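Local coordinates for protein type C neurotoxin (Clostridium botulinum, PDB 3PME) that probably binds gangliosides and phospholipid at nerve-cell membranes, being the receptor binding domain of a botulinum C/D mosaic neurotoxin, at residues S72-I77 and G216-N221; F125-S130 and K139-T144; L10-N15 and Q34-Y39; I179-D184 and R196-F201; K154-G159 and L205-I210. All coordinates share one frame; numbering follows the deposited sequence.

Most of the contacts gather in the lectin-like first half of the chain, and none crosses another. Contact 3 is complete first: it closes a short loop near the N terminus between strand 6-13 and the turn after strand 34-35. Contact 1 then opens on strand 68-77 and closes only at the end of helix 207-218, so it encloses the remaining three. Within it, contact 2 closes a short loop that brings two facing sheets together. Contact 5 follows, joining strand 152-157 to the start of the same helix, and contact 4 falls between its segments, pinning strand 178-181 against strand 193-201. Contacts 1 and 5 thus hold the two ends of one helix.

Contact 1 (S72-I77 and G216-N221); sequences SFWIKI and GQILRN
Trp74 and Gln217 illustrate how one indole can offer a helix end both its N-H and its benzo carbons. Trp74 CG lies anti to the carbonyl carbon (chi1 -58°), which sends the ring from CB out toward residues 216-221. Its five-membered ring reaches the glutamine first, Trp74 CD1 passing 3.6 Å from Gln217 OE1. Trp74 NE1 then donates to Gln217 OE1 at 2.9 Å, the oxygen lying close to the indole plane and the N-H...O angle being 151°. That oxygen is gripped twice, because a water bound 2.7 Å from Ser72 OG also donates to Gln217 OE1. Further along, Trp74 CZ2 runs 3.7 Å from the backbone N of Ile218, and Trp74 CH2 rests 3.6 Å from Ile218 CB. Phe142, Tyr214 and Arg196, the last by a cation-pi contact, pack around the same ring. The indole therefore rises from strand 68-77, flanked in its sheet by strands 141-148 and 193-201, to meet the C-terminal turn of helix 207-218.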
# COMPACT_ATOMS: atom_id res chain seq x y z
N SER A 72 -0.26 13.72 11.04
CA SER A 72 -0.32 12.88 9.85
C SER A 72 0.73 11.78 9.89
O SER A 72 1.80 11.96 10.46
CB SER A 72 -0.18 13.71 8.58
OG SER A 72 1.14 14.20 8.43
N PHE A 73 0.41 10.63 9.30
CA PHE A 73 1.35 9.51 9.23
C PHE A 73 0.71 8.44 8.38
O PHE A 73 -0.50 8.48 8.17
CB PHE A 73 1.63 8.93 10.62
CG PHE A 73 0.39 8.49 11.37
CD1 PHE A 73 -0.31 9.40 12.15
CD2 PHE A 73 -0.06 7.18 11.30
CE1 PHE A 73 -1.45 9.02 12.84
CE2 PHE A 73 -1.20 6.78 11.99
CZ PHE A 73 -1.91 7.72 12.77
N TRP A 74 1.50 7.49 7.90
CA TRP A 74 0.95 6.31 7.25
C TRP A 74 1.08 5.15 8.22
O TRP A 74 2.01 5.11 9.03
CB TRP A 74 1.71 5.96 5.97
CG TRP A 74 1.74 7.04 4.96
CD1 TRP A 74 2.34 8.27 5.08
CD2 TRP A 74 1.15 7.01 3.65
NE1 TRP A 74 2.15 8.99 3.94
CE2 TRP A 74 1.42 8.25 3.05
CE3 TRP A 74 0.42 6.05 2.94
CZ2 TRP A 74 0.98 8.56 1.76
CZ3 TRP A 74 -0.00 6.35 1.66
CH2 TRP A 74 0.28 7.60 1.08
N ILE A 75 0.18 4.18 8.13
CA ILE A 75 0.24 3.02 8.98
C ILE A 75 -0.10 1.75 8.17
O ILE A 75 -0.84 1.82 7.18
CB ILE A 75 -0.71 3.19 10.21
CG1 ILE A 75 -0.44 2.13 11.29
CG2 ILE A 75 -2.18 3.26 9.77
CD1 ILE A 75 -1.04 2.49 12.65
N LYS A 76 0.46 0.63 8.61
CA LYS A 76 0.29 -0.66 7.96
C LYS A 76 0.22 -1.68 9.09
O LYS A 76 1.17 -1.81 9.86
CB LYS A 76 1.49 -0.95 7.05
CG LYS A 76 1.48 -2.33 6.41
CD LYS A 76 2.62 -2.43 5.41
CE LYS A 76 2.71 -3.83 4.78
NZ LYS A 76 3.25 -4.82 5.75
N ILE A 77 -0.92 -2.36 9.23
CA ILE A 77 -1.20 -3.20 10.39
C ILE A 77 -1.35 -4.67 9.95
O ILE A 77 -2.17 -4.98 9.11
CB ILE A 77 -2.45 -2.72 11.15
CG1 ILE A 77 -2.32 -1.23 11.49
CG2 ILE A 77 -2.65 -3.51 12.43
CD1 ILE A 77 -3.66 -0.56 11.74
N GLY A 216 2.44 13.86 -2.01
CA GLY A 216 3.88 13.96 -1.88
C GLY A 216 4.43 12.65 -1.36
O GLY A 216 5.40 12.10 -1.90
N GLN A 217 3.79 12.12 -0.33
CA GLN A 217 4.34 11.01 0.42
C GLN A 217 3.99 9.63 -0.15
O GLN A 217 4.57 8.63 0.26
CB GLN A 217 3.92 11.10 1.88
CG GLN A 217 4.52 12.31 2.60
CD GLN A 217 4.06 12.42 4.03
OE1 GLN A 217 3.17 11.68 4.46
NE2 GLN A 217 4.66 13.32 4.79
N ILE A 218 3.05 9.58 -1.08
CA ILE A 218 2.71 8.29 -1.69
C ILE A 218 3.77 7.85 -2.68
O ILE A 218 3.83 6.67 -3.03
CB ILE A 218 1.31 8.28 -2.33
CG1 ILE A 218 0.79 6.84 -2.44
CG2 ILE A 218 1.34 8.97 -3.68
CD1 ILE A 218 -0.71 6.73 -2.74
N LEU A 219 4.62 8.78 -3.11
CA LEU A 219 5.67 8.53 -4.11
C LEU A 219 5.07 8.07 -5.42
O LEU A 219 5.14 6.89 -5.78
CB LEU A 219 6.70 7.52 -3.60
CG LEU A 219 7.35 7.77 -2.24
CD1 LEU A 219 8.46 6.76 -2.02
CD2 LEU A 219 7.90 9.19 -2.13
N ARG A 220 4.49 9.01 -6.14
CA ARG A 220 3.80 8.70 -7.38
C ARG A 220 4.75 8.15 -8.44
O ARG A 220 4.29 7.57 -9.42
CB ARG A 220 3.07 9.93 -7.91
CG ARG A 220 1.92 10.39 -7.02
CD ARG A 220 0.68 10.68 -7.84
NE ARG A 220 -0.44 11.09 -6.98
CZ ARG A 220 -1.42 10.28 -6.59
NH1 ARG A 220 -1.44 9.01 -6.97
NH2 ARG A 220 -2.39 10.75 -5.81
N ASN A 221 6.06 8.35 -8.28
CA ASN A 221 7.02 7.77 -9.22
C ASN A 221 7.15 6.27 -9.11
O ASN A 221 7.67 5.62 -10.02
CB ASN A 221 8.42 8.33 -9.01
CG ASN A 221 8.55 9.76 -9.47
OD1 ASN A 221 7.68 10.27 -10.16
ND2 ASN A 221 9.65 10.40 -9.09
O HOH W 1 2.75 12.49 7.08

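Contact 2 (F125-S130 and K139-T144); sequences FDYSES and KWFFVT
Phe141 gives up the most surface here, and it meets Tyr127 where the tyrosine ring joins its CB. The CZ and CE1 end of the phenyl does the touching: Phe141 CZ comes 3.7 Å from Tyr127 CB, and Phe141 CE1 lies 4.0 Å from Tyr127 CG. The two planes are nearly parallel, 29° apart, yet slid so far that they barely overlap, with ring centroids 5.6 Å from each other. The side chains themselves cross at about a right angle, which brings the end of one ring to the root of the other. In the concanavalin-like sandwich to which they belong, strand 141-148 lies in one sheet and strand 120-126 in another, and these aromatics fill the interface together with Ile109 and Ile157. Beyond the packed base, Tyr127 OH is hydrogen-bonded to Thr82 OG1. Near the end of strand 120-126, Asp126 OD1 accepts from Glu129 N at 2.9 Å, an Asx motif in which the donor approaches from above the carboxylate plane.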
# COMPACT_ATOMS: atom_id res chain seq x y z
N PHE A 125 -12.19 4.45 12.88
CA PHE A 125 -12.28 4.06 11.48
C PHE A 125 -12.05 2.56 11.34
O PHE A 125 -11.01 2.03 11.76
CB PHE A 125 -11.26 4.83 10.64
CG PHE A 125 -11.25 4.45 9.19
CD1 PHE A 125 -12.32 4.78 8.37
CD2 PHE A 125 -10.17 3.76 8.64
CE1 PHE A 125 -12.31 4.44 7.03
CE2 PHE A 125 -10.17 3.40 7.30
CZ PHE A 125 -11.23 3.74 6.49
N ASP A 126 -13.03 1.88 10.74
CA ASP A 126 -12.93 0.45 10.46
C ASP A 126 -12.10 0.23 9.20
O ASP A 126 -12.62 0.28 8.08
CB ASP A 126 -14.33 -0.12 10.29
CG ASP A 126 -14.34 -1.62 10.03
OD1 ASP A 126 -13.26 -2.22 9.87
OD2 ASP A 126 -15.45 -2.20 9.97
N TYR A 127 -10.80 -0.02 9.38
CA TYR A 127 -9.94 -0.19 8.22
C TYR A 127 -9.97 -1.63 7.74
O TYR A 127 -9.59 -1.90 6.61
CB TYR A 127 -8.50 0.27 8.52
CG TYR A 127 -7.80 -0.64 9.49
CD1 TYR A 127 -7.12 -1.77 9.03
CD2 TYR A 127 -7.81 -0.40 10.85
CE1 TYR A 127 -6.49 -2.63 9.91
CE2 TYR A 127 -7.19 -1.26 11.74
CZ TYR A 127 -6.52 -2.37 11.26
OH TYR A 127 -5.91 -3.21 12.15
N SER A 128 -10.45 -2.55 8.59
CA SER A 128 -10.40 -3.98 8.27
C SER A 128 -11.52 -4.43 7.33
O SER A 128 -11.29 -5.20 6.40
CB SER A 128 -10.48 -4.81 9.55
OG SER A 128 -10.48 -6.21 9.27
N GLU A 129 -12.74 -3.97 7.60
CA GLU A 129 -13.92 -4.46 6.89
C GLU A 129 -13.98 -5.99 6.89
O GLU A 129 -14.15 -6.62 5.85
CB GLU A 129 -13.93 -3.93 5.45
CG GLU A 129 -13.99 -2.42 5.36
CD GLU A 129 -13.83 -1.92 3.94
OE1 GLU A 129 -14.13 -2.69 2.99
OE2 GLU A 129 -13.39 -0.77 3.76
N SER A 130 -13.84 -6.57 8.08
CA SER A 130 -13.86 -8.03 8.26
C SER A 130 -12.78 -8.74 7.44
O SER A 130 -13.04 -9.78 6.83
CB SER A 130 -15.24 -8.60 7.92
OG SER A 130 -16.22 -8.10 8.81
N LYS A 139 -2.24 -3.13 4.59
CA LYS A 139 -1.95 -2.20 3.51
C LYS A 139 -1.59 -0.86 4.11
O LYS A 139 -2.19 -0.44 5.10
CB LYS A 139 -3.16 -2.03 2.58
CG LYS A 139 -3.56 -3.31 1.88
CD LYS A 139 -4.71 -3.08 0.93
CE LYS A 139 -5.14 -4.41 0.31
NZ LYS A 139 -6.46 -4.29 -0.36
N TRP A 140 -0.60 -0.19 3.54
CA TRP A 140 -0.30 1.18 3.98
C TRP A 140 -1.49 2.08 3.67
O TRP A 140 -1.96 2.11 2.54
CB TRP A 140 0.87 1.74 3.19
CG TRP A 140 2.22 1.15 3.53
CD1 TRP A 140 2.91 0.20 2.83
CD2 TRP A 140 3.05 1.52 4.63
NE1 TRP A 140 4.12 -0.04 3.43
CE2 TRP A 140 4.24 0.76 4.53
CE3 TRP A 140 2.91 2.42 5.69
CZ2 TRP A 140 5.27 0.86 5.47
CZ3 TRP A 140 3.94 2.53 6.61
CH2 TRP A 140 5.10 1.76 6.49
N PHE A 141 -1.97 2.82 4.67
CA PHE A 141 -2.91 3.90 4.40
C PHE A 141 -2.50 5.17 5.14
O PHE A 141 -1.81 5.10 6.16
CB PHE A 141 -4.38 3.50 4.65
CG PHE A 141 -4.69 3.09 6.07
CD1 PHE A 141 -4.52 1.78 6.49
CD2 PHE A 141 -5.25 4.00 6.97
CE1 PHE A 141 -4.84 1.39 7.78
CE2 PHE A 141 -5.59 3.62 8.27
CZ PHE A 141 -5.38 2.31 8.68
N PHE A 142 -2.89 6.30 4.58
CA PHE A 142 -2.49 7.62 5.09
C PHE A 142 -3.56 8.18 6.03
O PHE A 142 -4.74 8.30 5.67
CB PHE A 142 -2.26 8.57 3.91
CG PHE A 142 -1.84 9.96 4.33
CD1 PHE A 142 -0.71 10.15 5.11
CD2 PHE A 142 -2.57 11.06 3.91
CE1 PHE A 142 -0.32 11.43 5.49
CE2 PHE A 142 -2.19 12.34 4.27
CZ PHE A 142 -1.06 12.53 5.07
N VAL A 143 -3.13 8.50 7.24
CA VAL A 143 -4.03 9.02 8.27
C VAL A 143 -3.74 10.49 8.50
O VAL A 143 -2.57 10.92 8.52
CB VAL A 143 -3.86 8.26 9.60
CG1 VAL A 143 -4.72 8.88 10.72
CG2 VAL A 143 -4.18 6.78 9.41
N THR A 144 -4.79 11.28 8.67
CA THR A 144 -4.60 12.66 9.10
C THR A 144 -5.71 13.01 10.07
O THR A 144 -6.89 12.81 9.78
CB THR A 144 -4.64 13.67 7.95
OG1 THR A 144 -3.83 13.20 6.86
CG2 THR A 144 -4.10 15.02 8.43

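Contact 3 (L10-N15 and Q34-Y39); sequences LQNKKN and QVNTIY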
# COMPACT_ATOMS: atom_id res chain seq x y z
N LEU A 10 9.37 13.18 12.18
CA LEU A 10 10.29 12.07 12.38
C LEU A 10 10.75 11.56 11.03
O LEU A 10 9.97 11.05 10.23
CB LEU A 10 9.65 10.94 13.19
CG LEU A 10 9.13 11.30 14.58
CD1 LEU A 10 8.51 10.05 15.22
CD2 LEU A 10 10.25 11.86 15.46
N GLN A 11 12.04 11.74 10.77
CA GLN A 11 12.61 11.32 9.50
C GLN A 11 13.94 10.64 9.73
O GLN A 11 14.61 10.87 10.73
CB GLN A 11 12.77 12.50 8.55
CG GLN A 11 11.45 13.14 8.15
CD GLN A 11 11.61 14.18 7.07
OE1 GLN A 11 10.75 14.34 6.21
NE2 GLN A 11 12.73 14.89 7.10
N ASN A 12 14.31 9.77 8.79
CA ASN A 12 15.57 9.07 8.90
C ASN A 12 16.68 9.86 8.23
O ASN A 12 16.69 10.03 7.01
CB ASN A 12 15.46 7.68 8.28
CG ASN A 12 16.60 6.78 8.69
OD1 ASN A 12 17.75 7.04 8.36
ND2 ASN A 12 16.28 5.72 9.43
N LYS A 13 17.61 10.37 9.04
CA LYS A 13 18.72 11.18 8.55
C LYS A 13 20.02 10.57 9.02
O LYS A 13 20.17 10.23 10.19
CB LYS A 13 18.61 12.62 9.06
CG LYS A 13 17.42 13.38 8.53
CD LYS A 13 17.45 13.46 7.01
CE LYS A 13 16.20 14.11 6.45
NZ LYS A 13 16.23 14.15 4.96
N LYS A 14 20.97 10.42 8.10
CA LYS A 14 22.25 9.82 8.43
C LYS A 14 22.04 8.55 9.26
O LYS A 14 22.67 8.38 10.31
CB LYS A 14 23.13 10.83 9.18
CG LYS A 14 23.36 12.12 8.41
CD LYS A 14 24.49 12.95 9.02
CE LYS A 14 24.79 14.18 8.17
NZ LYS A 14 26.00 14.92 8.65
N ASN A 15 21.15 7.69 8.79
CA ASN A 15 20.90 6.39 9.43
C ASN A 15 20.34 6.46 10.85
O ASN A 15 20.55 5.55 11.64
CB ASN A 15 22.16 5.52 9.40
CG ASN A 15 22.44 4.93 8.03
OD1 ASN A 15 21.82 5.30 7.04
ND2 ASN A 15 23.40 4.00 7.97
N GLN A 34 13.06 -1.63 14.49
CA GLN A 34 13.64 -1.64 13.15
C GLN A 34 13.17 -0.42 12.39
O GLN A 34 11.97 -0.12 12.38
CB GLN A 34 13.23 -2.89 12.39
CG GLN A 34 13.62 -4.19 13.07
CD GLN A 34 13.23 -5.40 12.25
OE1 GLN A 34 13.22 -5.35 11.02
NE2 GLN A 34 12.90 -6.49 12.93
N VAL A 35 14.10 0.28 11.76
CA VAL A 35 13.77 1.50 11.03
C VAL A 35 14.21 1.42 9.58
O VAL A 35 15.16 0.70 9.25
CB VAL A 35 14.39 2.76 11.70
CG1 VAL A 35 13.93 2.88 13.15
CG2 VAL A 35 15.92 2.72 11.61
N ASN A 36 13.51 2.15 8.72
CA ASN A 36 13.87 2.24 7.31
C ASN A 36 13.96 0.86 6.69
O ASN A 36 15.00 0.47 6.13
CB ASN A 36 15.19 2.99 7.16
CG ASN A 36 15.52 3.28 5.71
OD1 ASN A 36 14.73 3.03 4.81
ND2 ASN A 36 16.72 3.83 5.49
N THR A 37 12.89 0.08 6.81
CA THR A 37 12.90 -1.26 6.24
C THR A 37 12.17 -1.35 4.90
O THR A 37 12.58 -2.11 4.02
CB THR A 37 12.36 -2.31 7.23
OG1 THR A 37 10.98 -2.03 7.52
CG2 THR A 37 13.16 -2.29 8.52
N ILE A 38 11.10 -0.58 4.75
CA ILE A 38 10.33 -0.55 3.50
C ILE A 38 10.40 0.84 2.87
O ILE A 38 10.70 0.99 1.68
CB ILE A 38 8.85 -0.90 3.75
CG1 ILE A 38 8.72 -2.27 4.43
CG2 ILE A 38 8.06 -0.86 2.44
CD1 ILE A 38 7.31 -2.60 4.88
N TYR A 39 10.10 1.85 3.68
CA TYR A 39 10.18 3.25 3.29
C TYR A 39 11.19 3.97 4.18
O TYR A 39 11.34 3.62 5.36
CB TYR A 39 8.81 3.94 3.44
CG TYR A 39 7.85 3.63 2.33
CD1 TYR A 39 7.88 4.36 1.14
CD2 TYR A 39 6.91 2.61 2.44
CE1 TYR A 39 7.01 4.08 0.11
CE2 TYR A 39 6.03 2.33 1.42
CZ TYR A 39 6.08 3.07 0.26
OH TYR A 39 5.22 2.80 -0.79
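Asn12 reaches from strand 6-13 of the lectin-like sheet to the chain that leaves strand 34-35, and a single amide nitrogen makes the whole contact. The packed part is small: Asn12 ND2 fits against Val35 CG2 at 3.7 Å and against Asn36 CB at the same distance, the amide planes of Asn12 and Asn36 standing 59° apart. CG of Asn12 is anti to the backbone N (chi1 -164°), which carries the amide toward residues 34-39, the CA atoms of Asn12 and Asn36 being 7.2 Å apart. Val35 belongs to the inner side, where it also meets Leu29 of strand 26-30. The other side is loose. Asn36, exposed and with positive phi, offers little more than its CB, while Lys14 and Asn15 form a solvent-exposed turn between strands 6-13 and 16-19. No hydrogen bond joins the two segments, although each is tied to the chain nearby: Asn41 OD1 bonds to Asn12 N, and Asp42 holds the backbone N of Thr37, Ile38 and Tyr39. Asn12 ND2 also comes within 4.2 Å of Val35 CB.

Contact 4 (I179-D184 and R196-F201); sequences IVFGID and RDFNIF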
# COMPACT_ATOMS: atom_id res chain seq x y z
N ILE A 179 5.71 11.70 23.78
CA ILE A 179 4.92 10.81 22.93
C ILE A 179 5.63 9.49 22.92
O ILE A 179 6.82 9.42 22.59
CB ILE A 179 4.83 11.34 21.49
CG1 ILE A 179 4.25 12.75 21.47
CG2 ILE A 179 3.94 10.43 20.65
CD1 ILE A 179 4.38 13.42 20.12
N VAL A 180 4.91 8.42 23.28
CA VAL A 180 5.51 7.09 23.27
C VAL A 180 4.88 6.21 22.20
O VAL A 180 3.68 5.92 22.25
CB VAL A 180 5.35 6.40 24.64
CG1 VAL A 180 5.93 4.98 24.60
CG2 VAL A 180 5.99 7.24 25.74
N PHE A 181 5.71 5.77 21.24
CA PHE A 181 5.28 4.84 20.20
C PHE A 181 5.61 3.43 20.67
O PHE A 181 6.75 3.15 21.06
CB PHE A 181 6.03 5.10 18.90
CG PHE A 181 5.70 6.42 18.26
CD1 PHE A 181 6.30 7.58 18.71
CD2 PHE A 181 4.80 6.49 17.20
CE1 PHE A 181 6.00 8.81 18.12
CE2 PHE A 181 4.51 7.71 16.61
CZ PHE A 181 5.11 8.86 17.06
N GLY A 182 4.63 2.53 20.62
CA GLY A 182 4.89 1.15 20.98
C GLY A 182 3.72 0.41 21.59
O GLY A 182 2.81 1.02 22.14
N ILE A 183 3.76 -0.92 21.48
CA ILE A 183 2.70 -1.77 22.03
C ILE A 183 3.15 -2.42 23.33
O ILE A 183 4.17 -3.11 23.36
CB ILE A 183 2.31 -2.86 21.02
CG1 ILE A 183 1.89 -2.23 19.70
CG2 ILE A 183 1.21 -3.75 21.59
CD1 ILE A 183 1.66 -3.23 18.58
N ASP A 184 2.39 -2.20 24.39
CA ASP A 184 2.72 -2.74 25.71
C ASP A 184 2.08 -4.10 25.97
O ASP A 184 2.62 -4.91 26.73
CB ASP A 184 2.31 -1.76 26.81
CG ASP A 184 3.49 -0.99 27.37
OD1 ASP A 184 4.64 -1.46 27.22
OD2 ASP A 184 3.26 0.08 27.97
N ARG A 196 4.99 5.30 9.01
CA ARG A 196 5.99 6.13 8.34
C ARG A 196 5.57 7.59 8.25
O ARG A 196 4.38 7.91 8.28
CB ARG A 196 6.34 5.59 6.95
CG ARG A 196 5.33 5.95 5.85
CD ARG A 196 5.85 5.38 4.55
NE ARG A 196 5.26 5.97 3.35
CZ ARG A 196 4.27 5.42 2.67
NH1 ARG A 196 3.72 4.28 3.08
NH2 ARG A 196 3.84 6.00 1.56
N ASP A 197 6.56 8.46 8.12
CA ASP A 197 6.35 9.88 7.89
C ASP A 197 5.47 10.52 8.97
O ASP A 197 4.53 11.26 8.67
CB ASP A 197 5.81 10.14 6.48
CG ASP A 197 6.78 9.70 5.40
OD1 ASP A 197 7.83 10.37 5.24
OD2 ASP A 197 6.51 8.70 4.71
N PHE A 198 5.80 10.26 10.22
CA PHE A 198 5.03 10.84 11.32
C PHE A 198 5.32 12.34 11.49
O PHE A 198 6.49 12.73 11.69
CB PHE A 198 5.29 10.11 12.64
CG PHE A 198 4.35 10.54 13.73
CD1 PHE A 198 4.70 11.59 14.58
CD2 PHE A 198 3.13 9.92 13.89
CE1 PHE A 198 3.83 12.01 15.57
CE2 PHE A 198 2.25 10.34 14.88
CZ PHE A 198 2.60 11.38 15.73
N ASN A 199 4.26 13.15 11.40
CA ASN A 199 4.35 14.61 11.48
C ASN A 199 3.29 15.19 12.41
O ASN A 199 2.16 14.70 12.46
CB ASN A 199 4.11 15.24 10.10
CG ASN A 199 5.25 15.02 9.15
OD1 ASN A 199 6.41 15.09 9.54
ND2 ASN A 199 4.94 14.80 7.88
N ILE A 200 3.64 16.26 13.11
CA ILE A 200 2.63 17.04 13.82
C ILE A 200 2.74 18.49 13.37
O ILE A 200 3.84 19.01 13.24
CB ILE A 200 2.77 16.94 15.34
CG1 ILE A 200 2.59 15.48 15.78
CG2 ILE A 200 1.71 17.84 16.04
CD1 ILE A 200 2.75 15.24 17.26
N PHE A 201 1.60 19.13 13.12
CA PHE A 201 1.55 20.50 12.63
C PHE A 201 0.82 21.36 13.65
O PHE A 201 -0.09 20.89 14.34
CB PHE A 201 0.77 20.57 11.30
CG PHE A 201 1.36 19.73 10.20
CD1 PHE A 201 1.08 18.37 10.11
CD2 PHE A 201 2.18 20.30 9.24
CE1 PHE A 201 1.62 17.60 9.10
CE2 PHE A 201 2.72 19.54 8.22
CZ PHE A 201 2.44 18.18 8.15
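Phe181 meets Phe198 in a T-shaped pair that is close to textbook geometry. The planes stand at 89° with centroids 4.8 Å apart, and the rim of Phe181 drives into the face of its partner: Phe181 CZ sits over the centre of the Phe198 ring and lies 3.7 Å from Phe198 CE1. A chi1 of -171° carries the Phe198 ring toward strand 178-181, and a chi2 of -91° turns its face to Phe181. Two residues along each strand, Ile179 and Ile200 reach for each other tip to tip, CD1 to CD1, at 3.8 Å. These alternate residues point into the space between two sheets of the concanavalin-like sandwich, with strand 178-181 in one and strand 193-201 in the other; the CA atoms of Phe181 and Phe198 stay 10.7 Å apart. Leu8 and Leu10 of strand 6-13 join the same core, and Phe43 adds another edge-to-face contact to Phe181. With no hydrogen bond across, cohesion rests on apolar burial, while the ring pair adds a weak electrostatic preference for edge against face.

Contact 5 (K154-G159 and L205-I210); sequences KLYING and LSNEDI. With SO4 (sulfate ion), chain B.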
# COMPACT_ATOMS: atom_id res chain seq x y z
N LYS A 154 -11.21 15.75 13.36
CA LYS A 154 -11.66 15.13 12.14
C LYS A 154 -10.62 14.12 11.68
O LYS A 154 -9.42 14.35 11.82
CB LYS A 154 -11.86 16.18 11.05
CG LYS A 154 -13.08 17.08 11.31
CD LYS A 154 -12.97 18.43 10.58
CE LYS A 154 -13.27 18.34 9.09
NZ LYS A 154 -13.05 19.66 8.41
N LEU A 155 -11.11 13.01 11.16
CA LEU A 155 -10.26 11.92 10.70
C LEU A 155 -10.33 11.78 9.19
O LEU A 155 -11.41 11.58 8.62
CB LEU A 155 -10.70 10.61 11.35
CG LEU A 155 -9.98 9.36 10.85
CD1 LEU A 155 -8.49 9.52 11.05
CD2 LEU A 155 -10.50 8.17 11.62
N TYR A 156 -9.16 11.89 8.55
CA TYR A 156 -9.03 11.74 7.10
C TYR A 156 -8.27 10.45 6.82
O TYR A 156 -7.30 10.15 7.51
CB TYR A 156 -8.23 12.89 6.50
CG TYR A 156 -8.95 14.22 6.55
CD1 TYR A 156 -9.05 14.92 7.74
CD2 TYR A 156 -9.53 14.75 5.41
CE1 TYR A 156 -9.71 16.14 7.79
CE2 TYR A 156 -10.21 15.98 5.46
CZ TYR A 156 -10.28 16.66 6.66
OH TYR A 156 -10.96 17.87 6.74
N ILE A 157 -8.73 9.72 5.82
CA ILE A 157 -8.04 8.51 5.34
C ILE A 157 -7.73 8.70 3.86
O ILE A 157 -8.63 8.92 3.04
CB ILE A 157 -8.89 7.23 5.53
CG1 ILE A 157 -9.20 7.00 7.01
CG2 ILE A 157 -8.16 6.00 4.92
CD1 ILE A 157 -7.96 6.75 7.88
N ASN A 158 -6.44 8.62 3.53
CA ASN A 158 -5.99 8.85 2.16
C ASN A 158 -6.55 10.15 1.59
O ASN A 158 -6.98 10.22 0.43
CB ASN A 158 -6.33 7.64 1.28
CG ASN A 158 -5.57 6.40 1.70
OD1 ASN A 158 -4.50 6.50 2.29
ND2 ASN A 158 -6.12 5.23 1.41
N GLY A 159 -6.58 11.19 2.43
CA GLY A 159 -6.94 12.52 1.97
C GLY A 159 -8.43 12.79 1.95
O GLY A 159 -8.87 13.86 1.50
N LEU A 205 -4.80 21.63 9.02
CA LEU A 205 -4.51 21.64 7.59
C LEU A 205 -5.81 21.62 6.80
O LEU A 205 -6.74 20.89 7.15
CB LEU A 205 -3.66 20.44 7.19
CG LEU A 205 -2.23 20.37 7.72
CD1 LEU A 205 -1.53 19.13 7.16
CD2 LEU A 205 -1.46 21.63 7.37
N SER A 206 -5.87 22.41 5.73
CA SER A 206 -7.02 22.40 4.83
C SER A 206 -7.11 21.06 4.11
O SER A 206 -6.13 20.32 4.04
CB SER A 206 -6.91 23.51 3.80
OG SER A 206 -5.83 23.27 2.91
N ASN A 207 -8.27 20.74 3.55
CA ASN A 207 -8.39 19.55 2.73
C ASN A 207 -7.37 19.55 1.60
O ASN A 207 -6.77 18.52 1.29
CB ASN A 207 -9.80 19.44 2.16
CG ASN A 207 -10.81 19.12 3.24
OD1 ASN A 207 -10.46 19.02 4.41
ND2 ASN A 207 -12.07 18.95 2.85
N GLU A 208 -7.15 20.72 1.00
CA GLU A 208 -6.18 20.83 -0.08
C GLU A 208 -4.77 20.49 0.40
O GLU A 208 -4.03 19.77 -0.27
CB GLU A 208 -6.22 22.25 -0.68
CG GLU A 208 -5.25 22.46 -1.83
CD GLU A 208 -5.49 23.76 -2.57
OE1 GLU A 208 -6.45 24.49 -2.21
OE2 GLU A 208 -4.73 24.06 -3.51
N ASP A 209 -4.40 21.01 1.57
CA ASP A 209 -3.08 20.77 2.11
C ASP A 209 -2.88 19.32 2.54
O ASP A 209 -1.82 18.74 2.33
CB ASP A 209 -2.76 21.74 3.24
CG ASP A 209 -2.41 23.13 2.73
OD1 ASP A 209 -2.19 23.26 1.50
OD2 ASP A 209 -2.34 24.07 3.54
N ILE A 210 -3.91 18.72 3.13
CA ILE A 210 -3.85 17.30 3.47
C ILE A 210 -3.56 16.46 2.24
O ILE A 210 -2.74 15.54 2.27
CB ILE A 210 -5.15 16.85 4.14
CG1 ILE A 210 -5.26 17.50 5.53
CG2 ILE A 210 -5.20 15.31 4.22
CD1 ILE A 210 -6.60 17.28 6.20
S SO4 B . -11.67 22.64 4.38
O1 SO4 B . -11.67 22.13 5.75
O2 SO4 B . -11.94 24.07 4.41
O3 SO4 B . -10.37 22.40 3.77
O4 SO4 B . -12.70 21.95 3.61
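Gly159 and Ile210 bring the two backbones together, their CA atoms 5.9 Å apart, where the turn after strand 152-157 passes the first turn of helix 207-218. Gly159 CA packs 4.0 Å from Ile210 CG2. The other branch of the isoleucine does more: Ile210 CD1 lies 3.5 Å from the centroid of the Tyr156 ring and only 6° off its normal, a CH-pi contact squarely over one face. Around the phenol tip, Tyr156 OH donates to Asn207 OD1 at 2.6 Å, with ring and amide planes 73° apart. Asn158 and Gly159, both with positive phi, form the tight type I' turn of the hairpin between strands 152-157 and 160-166 in the lectin-like sheet, and the helix start settles beside it. Ser206 is the N-cap: with OG between the backbone N and the carbonyl carbon, it accepts from Asp209 N at 3.0 Å. The backbone N-H of Asn207 makes a nearly straight hydrogen bond (173°) to a sulfate, probably from the crystallisation liquor, Asn207 N to sulfate O3 being 2.7 Å; the helix N terminus probably favours its charge. Lys154 NZ, which bonds weakly to Tyr156 OH at 3.2 Å, stands 3.9 Å from sulfate O1.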